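Contact-dependent inhibitor I (PDB 5I4Q) binds its partner Contact-dependent inhibitor A and, as an immunity protein of that system, probably neutralises its toxin activity, protecting the cell that makes it. Local coordinates at residues Pro49-Asp52 with Asp53-Met57; Ile32-Leu35 with Val36-Gly40; Arg85-Phe88 with Tyr89-Lys92. All blocks are in the same frame, centred on the assembly; numbering follows the deposited sequence.

Contact 1: Pro49-Asp52 with Asp53-Met57; sequences PLFD and DLFRM
F51 and F55, one turn apart in the middle of helix 44-66, make an i to i+4 aromatic pair on the side of the helix that faces the rest of the chain. The two side chains run side by side and point the same way, with their ring planes only 16° apart, yet neither ring lies over the other: the centroids are 5.8 Å apart and the meeting is rim to rim. Its closest approach is F51 CD1 to F55 CE2 at 3.5 Å. With CG anti to the carbonyl carbon (chi1 -67°), F55 leans back along the helix, and its CD2 comes to 3.1 Å from F51 O. That same oxygen accepts the amide of F55, N to O 2.8 Å, with an N-H...O angle of 175°. The carbonyls of P49, L50 and D52 likewise accept the amides of D53, L54 and R56.

The surroundings of the pair differ in chemistry. L50 and F51 pack on I39 of helix 4-40, while F51 and F55 both touch R91 of helix 88-99. On a more polar face, R56 NH2 meets D53 OD1 at 3.3 Å in a salt bridge, the oxygen lying in the guanidinium plane. D52 OD1 instead pairs with the R91 guanidinium. Helix 44-66 thus offers R91 both an apolar surface, from the two phenyl rings, and a carboxylate.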
loop_
_atom_site.group_PDB
_atom_site.type_symbol
_atom_site.label_atom_id
_atom_site.label_comp_id
_atom_site.label_asym_id
_atom_site.label_seq_id
_atom_site.Cartn_x
_atom_site.Cartn_y
_atom_site.Cartn_z
ATOM N N PRO B 49 -33.343 -5.284 7.887
ATOM C CA PRO B 49 -32.115 -5.990 8.269
ATOM C C PRO B 49 -31.123 -6.056 7.110
ATOM O O PRO B 49 -29.930 -6.210 7.329
ATOM C CB PRO B 49 -32.612 -7.401 8.669
ATOM C CG PRO B 49 -33.983 -7.513 8.063
ATOM C CD PRO B 49 -34.528 -6.120 8.100
ATOM N N LEU B 50 -31.620 -5.907 5.894
ATOM C CA LEU B 50 -30.779 -5.906 4.734
ATOM C C LEU B 50 -30.043 -4.593 4.626
ATOM O O LEU B 50 -28.898 -4.572 4.247
ATOM C CB LEU B 50 -31.576 -6.171 3.449
ATOM C CG LEU B 50 -32.277 -7.540 3.343
ATOM C CD1 LEU B 50 -33.222 -7.525 2.150
ATOM C CD2 LEU B 50 -31.249 -8.668 3.219
ATOM N N PHE B 51 -30.706 -3.508 4.983
ATOM C CA PHE B 51 -30.096 -2.196 5.017
ATOM C C PHE B 51 -29.069 -2.168 6.130
ATOM O O PHE B 51 -28.021 -1.605 5.948
ATOM C CB PHE B 51 -31.131 -1.106 5.287
ATOM C CG PHE B 51 -31.754 -0.523 4.066
ATOM C CD1 PHE B 51 -30.998 0.162 3.155
ATOM C CD2 PHE B 51 -33.094 -0.592 3.869
ATOM C CE1 PHE B 51 -31.564 0.737 2.031
ATOM C CE2 PHE B 51 -33.688 -0.012 2.755
ATOM C CZ PHE B 51 -32.913 0.670 1.833
ATOM N N ASP B 52 -29.350 -2.814 7.258
ATOM C CA ASP B 52 -28.394 -2.841 8.373
ATOM C C ASP B 52 -27.062 -3.449 7.934
ATOM O O ASP B 52 -26.001 -2.913 8.259
ATOM C CB ASP B 52 -28.933 -3.661 9.555
ATOM C CG ASP B 52 -30.188 -3.028 10.251
ATOM O OD1 ASP B 52 -30.541 -1.816 10.041
ATOM O OD2 ASP B 52 -30.815 -3.772 11.045
ATOM N N ASP B 53 -27.132 -4.554 7.182
ATOM C CA ASP B 53 -25.933 -5.189 6.568
ATOM C C ASP B 53 -25.259 -4.270 5.546
ATOM O O ASP B 53 -24.064 -4.098 5.567
ATOM C CB ASP B 53 -26.264 -6.513 5.868
ATOM C CG ASP B 53 -26.762 -7.589 6.824
ATOM O OD1 ASP B 53 -26.507 -7.506 8.062
ATOM O OD2 ASP B 53 -27.425 -8.536 6.337
ATOM N N LEU B 54 -26.049 -3.662 4.674
ATOM C CA LEU B 54 -25.520 -2.765 3.672
ATOM C C LEU B 54 -24.782 -1.603 4.297
ATOM O O LEU B 54 -23.681 -1.299 3.898
ATOM C CB LEU B 54 -26.665 -2.239 2.827
ATOM C CG LEU B 54 -26.283 -1.241 1.749
ATOM C CD1 LEU B 54 -25.294 -1.890 0.791
ATOM C CD2 LEU B 54 -27.488 -0.807 0.956
ATOM N N PHE B 55 -25.380 -0.927 5.266
ATOM C CA PHE B 55 -24.677 0.198 5.904
ATOM C C PHE B 55 -23.513 -0.187 6.784
ATOM O O PHE B 55 -22.571 0.629 6.993
ATOM C CB PHE B 55 -25.650 1.076 6.691
ATOM C CG PHE B 55 -26.639 1.801 5.825
ATOM C CD1 PHE B 55 -26.208 2.797 4.981
ATOM C CD2 PHE B 55 -27.987 1.527 5.897
ATOM C CE1 PHE B 55 -27.099 3.513 4.203
ATOM C CE2 PHE B 55 -28.894 2.205 5.082
ATOM C CZ PHE B 55 -28.447 3.216 4.249
ATOM N N ARG B 56 -23.569 -1.397 7.339
ATOM C CA ARG B 56 -22.473 -1.920 8.153
ATOM C C ARG B 56 -21.246 -2.069 7.244
ATOM O O ARG B 56 -20.134 -1.724 7.635
ATOM C CB ARG B 56 -22.807 -3.245 8.787
ATOM C CG ARG B 56 -21.774 -3.736 9.800
ATOM C CD ARG B 56 -21.899 -5.223 10.129
ATOM N NE ARG B 56 -21.269 -6.057 9.114
ATOM C CZ ARG B 56 -21.879 -6.876 8.256
ATOM N NH1 ARG B 56 -21.126 -7.544 7.384
ATOM N NH2 ARG B 56 -23.205 -7.040 8.241
HETATM N N MSE B 57 -21.480 -2.521 6.023
HETATM C CA MSE B 57 -20.409 -2.662 5.052
HETATM C C MSE B 57 -19.857 -1.333 4.619
HETATM O O MSE B 57 -18.684 -1.213 4.468
HETATM C CB MSE B 57 -20.866 -3.467 3.823
HETATM C CG MSE B 57 -21.109 -4.890 4.303
HETATM SE SE MSE B 57 -21.388 -6.138 2.776
HETATM C CE MSE B 57 -22.104 -7.671 3.845
#

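Contact 2: Ile32-Leu35 with Val36-Gly40; sequences IESL and VHQIG
S34 and Q38 are joined twice, through their backbones and through their side chains, in the last turns of the long helix 4-40. The side-chain link is a weak hydrogen bond from S34 OG to Q38 OE1 at 3.2 Å. It forms because S34 sets OG opposite its own backbone N (chi1 161°), while Q38, its CG anti to the carbonyl carbon, starts back toward the preceding turn and then runs extended. On the way, Q38 CG passes 3.3 Å from S34 O, the carbonyl that also accepts the Q38 amide.

The backbone bonds are those of a regular alpha-helix. The carbonyls of I32, E33, S34 and L35 accept, in order, the amides of V36, H37, Q38 and I39; the I39 N to L35 O bond, 2.9 Å long with an N-H...O angle of 168°, is typical. The ladder goes on with G40 N to V36 O. Further along, H37 O accepts from the hydroxyl of S41.

Apolar contacts occupy the other side of the helix. The CG2 methyls of I32 and V36 meet at 4.1 Å, their side chains crossing at a slant, and V36 CG2 also rests 3.2 Å from I32 O. I39 directs its CG1 branch back along the helix, CG1 being anti to the carbonyl carbon, which brings CD1 to 3.2 Å from L35 O but no nearer than 4.5 Å to L35 CB. These residues also pack on other helices: L35 and I39 touch L50 of helix 44-66, and V36 and I39 touch F98 of helix 88-99.

Chemically the segment is two-sided: branched aliphatic chains make a buried seam against two helices, whereas the serine-glutamine link, long and weak, adds only a modest polar tie at the more exposed border.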
loop_
_atom_site.group_PDB
_atom_site.type_symbol
_atom_site.label_atom_id
_atom_site.label_comp_id
_atom_site.label_asym_id
_atom_site.label_seq_id
_atom_site.Cartn_x
_atom_site.Cartn_y
_atom_site.Cartn_z
ATOM N N ILE B 32 -22.437 -6.336 -1.818
ATOM C CA ILE B 32 -23.249 -5.153 -1.897
ATOM C C ILE B 32 -24.182 -5.173 -3.113
ATOM O O ILE B 32 -25.321 -4.782 -2.961
ATOM C CB ILE B 32 -22.384 -3.904 -1.949
ATOM C CG1 ILE B 32 -21.707 -3.692 -0.597
ATOM C CG2 ILE B 32 -23.216 -2.726 -2.388
ATOM C CD1 ILE B 32 -20.567 -2.684 -0.652
ATOM N N GLU B 33 -23.709 -5.633 -4.285
ATOM C CA GLU B 33 -24.555 -5.740 -5.495
ATOM C C GLU B 33 -25.784 -6.611 -5.218
ATOM O O GLU B 33 -26.872 -6.314 -5.676
ATOM C CB GLU B 33 -23.799 -6.360 -6.671
ATOM C CG GLU B 33 -22.758 -5.480 -7.348
ATOM C CD GLU B 33 -22.003 -6.209 -8.474
ATOM O OE1 GLU B 33 -21.808 -7.454 -8.393
ATOM O OE2 GLU B 33 -21.599 -5.527 -9.440
ATOM N N SER B 34 -25.562 -7.681 -4.473
ATOM C CA SER B 34 -26.580 -8.656 -4.088
ATOM C C SER B 34 -27.558 -8.118 -3.046
ATOM O O SER B 34 -28.738 -8.388 -3.156
ATOM C CB SER B 34 -25.887 -9.950 -3.606
ATOM O OG SER B 34 -26.717 -10.777 -2.819
ATOM N N LEU B 35 -27.077 -7.364 -2.052
ATOM C CA LEU B 35 -27.954 -6.698 -1.060
ATOM C C LEU B 35 -28.833 -5.663 -1.663
ATOM O O LEU B 35 -30.001 -5.538 -1.306
ATOM C CB LEU B 35 -27.157 -6.006 0.027
ATOM C CG LEU B 35 -26.684 -6.909 1.137
ATOM C CD1 LEU B 35 -25.697 -6.143 1.996
ATOM C CD2 LEU B 35 -27.850 -7.403 1.966
ATOM N N VAL B 36 -28.250 -4.868 -2.551
ATOM C CA VAL B 36 -29.007 -3.881 -3.311
ATOM C C VAL B 36 -30.126 -4.603 -4.088
ATOM O O VAL B 36 -31.260 -4.173 -4.034
ATOM C CB VAL B 36 -28.106 -3.064 -4.245
ATOM C CG1 VAL B 36 -28.941 -2.179 -5.178
ATOM C CG2 VAL B 36 -27.134 -2.153 -3.453
ATOM N N HIS B 37 -29.799 -5.699 -4.777
ATOM C CA HIS B 37 -30.787 -6.488 -5.515
ATOM C C HIS B 37 -31.896 -6.992 -4.605
ATOM O O HIS B 37 -33.070 -6.787 -4.924
ATOM C CB HIS B 37 -30.097 -7.654 -6.210
ATOM C CG HIS B 37 -30.976 -8.438 -7.123
ATOM N ND1 HIS B 37 -31.535 -7.898 -8.262
ATOM C CD2 HIS B 37 -31.343 -9.747 -7.103
ATOM C CE1 HIS B 37 -32.240 -8.829 -8.882
ATOM N NE2 HIS B 37 -32.125 -9.961 -8.208
ATOM N N GLN B 38 -31.531 -7.591 -3.468
ATOM C CA GLN B 38 -32.518 -8.115 -2.501
ATOM C C GLN B 38 -33.419 -7.024 -1.953
ATOM O O GLN B 38 -34.637 -7.194 -1.915
ATOM C CB GLN B 38 -31.863 -8.829 -1.319
ATOM C CG GLN B 38 -31.099 -10.104 -1.651
ATOM C CD GLN B 38 -30.239 -10.598 -0.481
ATOM O OE1 GLN B 38 -29.011 -10.715 -0.592
ATOM N NE2 GLN B 38 -30.877 -10.885 0.642
ATOM N N ILE B 39 -32.820 -5.917 -1.514
ATOM C CA ILE B 39 -33.568 -4.780 -0.989
ATOM C C ILE B 39 -34.604 -4.273 -1.993
ATOM O O ILE B 39 -35.721 -3.922 -1.627
ATOM C CB ILE B 39 -32.608 -3.635 -0.575
ATOM C CG1 ILE B 39 -31.854 -4.013 0.686
ATOM C CG2 ILE B 39 -33.348 -2.330 -0.287
ATOM C CD1 ILE B 39 -30.564 -3.215 0.884
ATOM N N GLY B 40 -34.205 -4.222 -3.259
ATOM C CA GLY B 40 -35.073 -3.761 -4.339
ATOM C C GLY B 40 -36.166 -4.740 -4.709
ATOM O O GLY B 40 -37.052 -4.401 -5.440
#

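Contact 3: Arg85-Phe88 with Tyr89-Lys92; sequences RDDF and YSRK
S90 OG reaches back from the first turn of helix 88-99 to two backbone groups of the preceding loop, lying 2.8 Å from R85 O and accepting from D87 N at 3.1 Å. The bond from D87 N belongs to a capping box, in which D87, the N-cap residue, and S90 each use a side chain to take the other's amide. In return D87 OD1 accepts S90 N at 2.8 Å, nearly in line with its C-O bond, and more weakly the amide of Y89. A chi1 of 55° tucks the D87 carboxylate between its own N and carbonyl carbon, within reach of the amides at the helix start, whose dipole would be expected to favour its negative charge. Its other oxygen, OD2, is held on the syn side by R85 NE, forming a salt bridge in the guanidinium plane. R85 also pairs with D57 of the Contact-dependent inhibitor A chain, and Y89 packs on P62 of that chain, so the capped turn lies at the interface with it.

Two further side-chain pairs flank the cap. F88 turns its edge to the face of Y89 in a T-shaped stack, planes at 86°, with CD2 3.6 Å above the centre of the tyrosine ring. R91, also bonded to Q48 and D52 of helix 44-66, grips D86 side-on. Two of its nitrogens converge on one oxygen, NE at 2.9 Å and NH2 at 3.0 Å from D86 OD1, with carboxylate and guanidinium only 10° from coplanar.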
loop_
_atom_site.group_PDB
_atom_site.type_symbol
_atom_site.label_atom_id
_atom_site.label_comp_id
_atom_site.label_asym_id
_atom_site.label_seq_id
_atom_site.Cartn_x
_atom_site.Cartn_y
_atom_site.Cartn_z
ATOM N N ARG B 85 -24.919 8.199 4.858
ATOM C CA ARG B 85 -26.019 8.572 5.695
ATOM C C ARG B 85 -27.021 7.405 5.810
ATOM O O ARG B 85 -27.554 6.947 4.816
ATOM C CB ARG B 85 -26.689 9.794 5.081
ATOM C CG ARG B 85 -27.845 10.312 5.936
ATOM C CD ARG B 85 -28.542 11.535 5.325
ATOM N NE ARG B 85 -29.781 11.883 6.075
ATOM C CZ ARG B 85 -30.609 12.850 5.740
ATOM N NH1 ARG B 85 -30.394 13.527 4.617
ATOM N NH2 ARG B 85 -31.693 13.069 6.487
ATOM N N ASP B 86 -27.281 6.990 7.045
ATOM C CA ASP B 86 -28.085 5.863 7.389
ATOM C C ASP B 86 -29.150 6.298 8.377
ATOM O O ASP B 86 -28.896 6.412 9.561
ATOM C CB ASP B 86 -27.171 4.785 8.002
ATOM C CG ASP B 86 -27.940 3.576 8.611
ATOM O OD1 ASP B 86 -29.155 3.392 8.344
ATOM O OD2 ASP B 86 -27.293 2.809 9.363
ATOM N N ASP B 87 -30.350 6.594 7.870
ATOM C CA ASP B 87 -31.476 6.823 8.737
ATOM C C ASP B 87 -32.744 6.447 7.981
ATOM O O ASP B 87 -32.674 6.024 6.831
ATOM C CB ASP B 87 -31.515 8.310 9.190
ATOM C CG ASP B 87 -31.509 9.272 8.014
ATOM O OD1 ASP B 87 -32.235 9.019 7.011
ATOM O OD2 ASP B 87 -30.769 10.285 8.071
ATOM N N PHE B 88 -33.896 6.648 8.618
ATOM C CA PHE B 88 -35.208 6.346 8.016
ATOM C C PHE B 88 -35.396 7.005 6.633
ATOM O O PHE B 88 -35.844 6.349 5.693
ATOM C CB PHE B 88 -36.333 6.719 8.991
ATOM C CG PHE B 88 -37.727 6.667 8.387
ATOM C CD1 PHE B 88 -38.392 5.466 8.232
ATOM C CD2 PHE B 88 -38.364 7.836 7.993
ATOM C CE1 PHE B 88 -39.654 5.416 7.665
ATOM C CE2 PHE B 88 -39.638 7.811 7.436
ATOM C CZ PHE B 88 -40.281 6.594 7.270
ATOM N N TYR B 89 -34.949 8.261 6.513
ATOM C CA TYR B 89 -35.215 9.096 5.350
ATOM C C TYR B 89 -34.322 8.723 4.200
ATOM O O TYR B 89 -34.763 8.766 3.052
ATOM C CB TYR B 89 -35.143 10.607 5.705
ATOM C CG TYR B 89 -36.171 10.968 6.751
ATOM C CD1 TYR B 89 -37.498 11.197 6.390
ATOM C CD2 TYR B 89 -35.832 11.008 8.104
ATOM C CE1 TYR B 89 -38.457 11.477 7.330
ATOM C CE2 TYR B 89 -36.771 11.281 9.060
ATOM C CZ TYR B 89 -38.095 11.507 8.678
ATOM O OH TYR B 89 -39.049 11.801 9.665
ATOM N N SER B 90 -33.087 8.317 4.484
ATOM C CA SER B 90 -32.202 7.851 3.409
ATOM C C SER B 90 -32.634 6.450 2.994
ATOM O O SER B 90 -32.603 6.108 1.813
ATOM C CB SER B 90 -30.731 7.893 3.830
ATOM O OG SER B 90 -30.389 6.833 4.734
ATOM N N ARG B 91 -33.043 5.625 3.957
ATOM C CA ARG B 91 -33.562 4.280 3.610
ATOM C C ARG B 91 -34.792 4.314 2.721
ATOM O O ARG B 91 -34.910 3.503 1.772
ATOM C CB ARG B 91 -33.849 3.441 4.850
ATOM C CG ARG B 91 -32.569 3.028 5.576
ATOM C CD ARG B 91 -32.870 2.537 6.973
ATOM N NE ARG B 91 -31.664 2.082 7.612
ATOM C CZ ARG B 91 -31.492 0.919 8.225
ATOM N NH1 ARG B 91 -32.466 0.022 8.301
ATOM N NH2 ARG B 91 -30.322 0.649 8.768
ATOM N N LYS B 92 -35.703 5.231 3.008
ATOM C CA LYS B 92 -36.905 5.397 2.201
ATOM C C LYS B 92 -36.472 5.716 0.757
ATOM O O LYS B 92 -36.973 5.146 -0.194
ATOM C CB LYS B 92 -37.762 6.523 2.808
ATOM C CG LYS B 92 -39.273 6.399 2.716
ATOM C CD LYS B 92 -39.848 5.123 3.362
ATOM C CE LYS B 92 -41.311 4.839 2.971
ATOM N NZ LYS B 92 -41.830 3.586 3.595
#

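In the fold
From the N terminus the chain meets contact 2 at the end of helix 4-40, then contact 1 in helix 44-66, then contact 3 at the start of helix 88-99. Each is local and closes no long loop; they follow in series, without nesting or crossing. Contact 1 lies between the other two and touches both: L50 CB packs 3.5 Å from I39 CG1 of contact 2, and D52 OD1 forms a 2.8 Å salt bridge with R91 NH2 of contact 3. Contacts 2 and 3 do not touch, their nearest atoms being about 6 Å apart. Helix 44-66 thus joins the end of the long first helix to the capped turn facing the Contact-dependent inhibitor A chain.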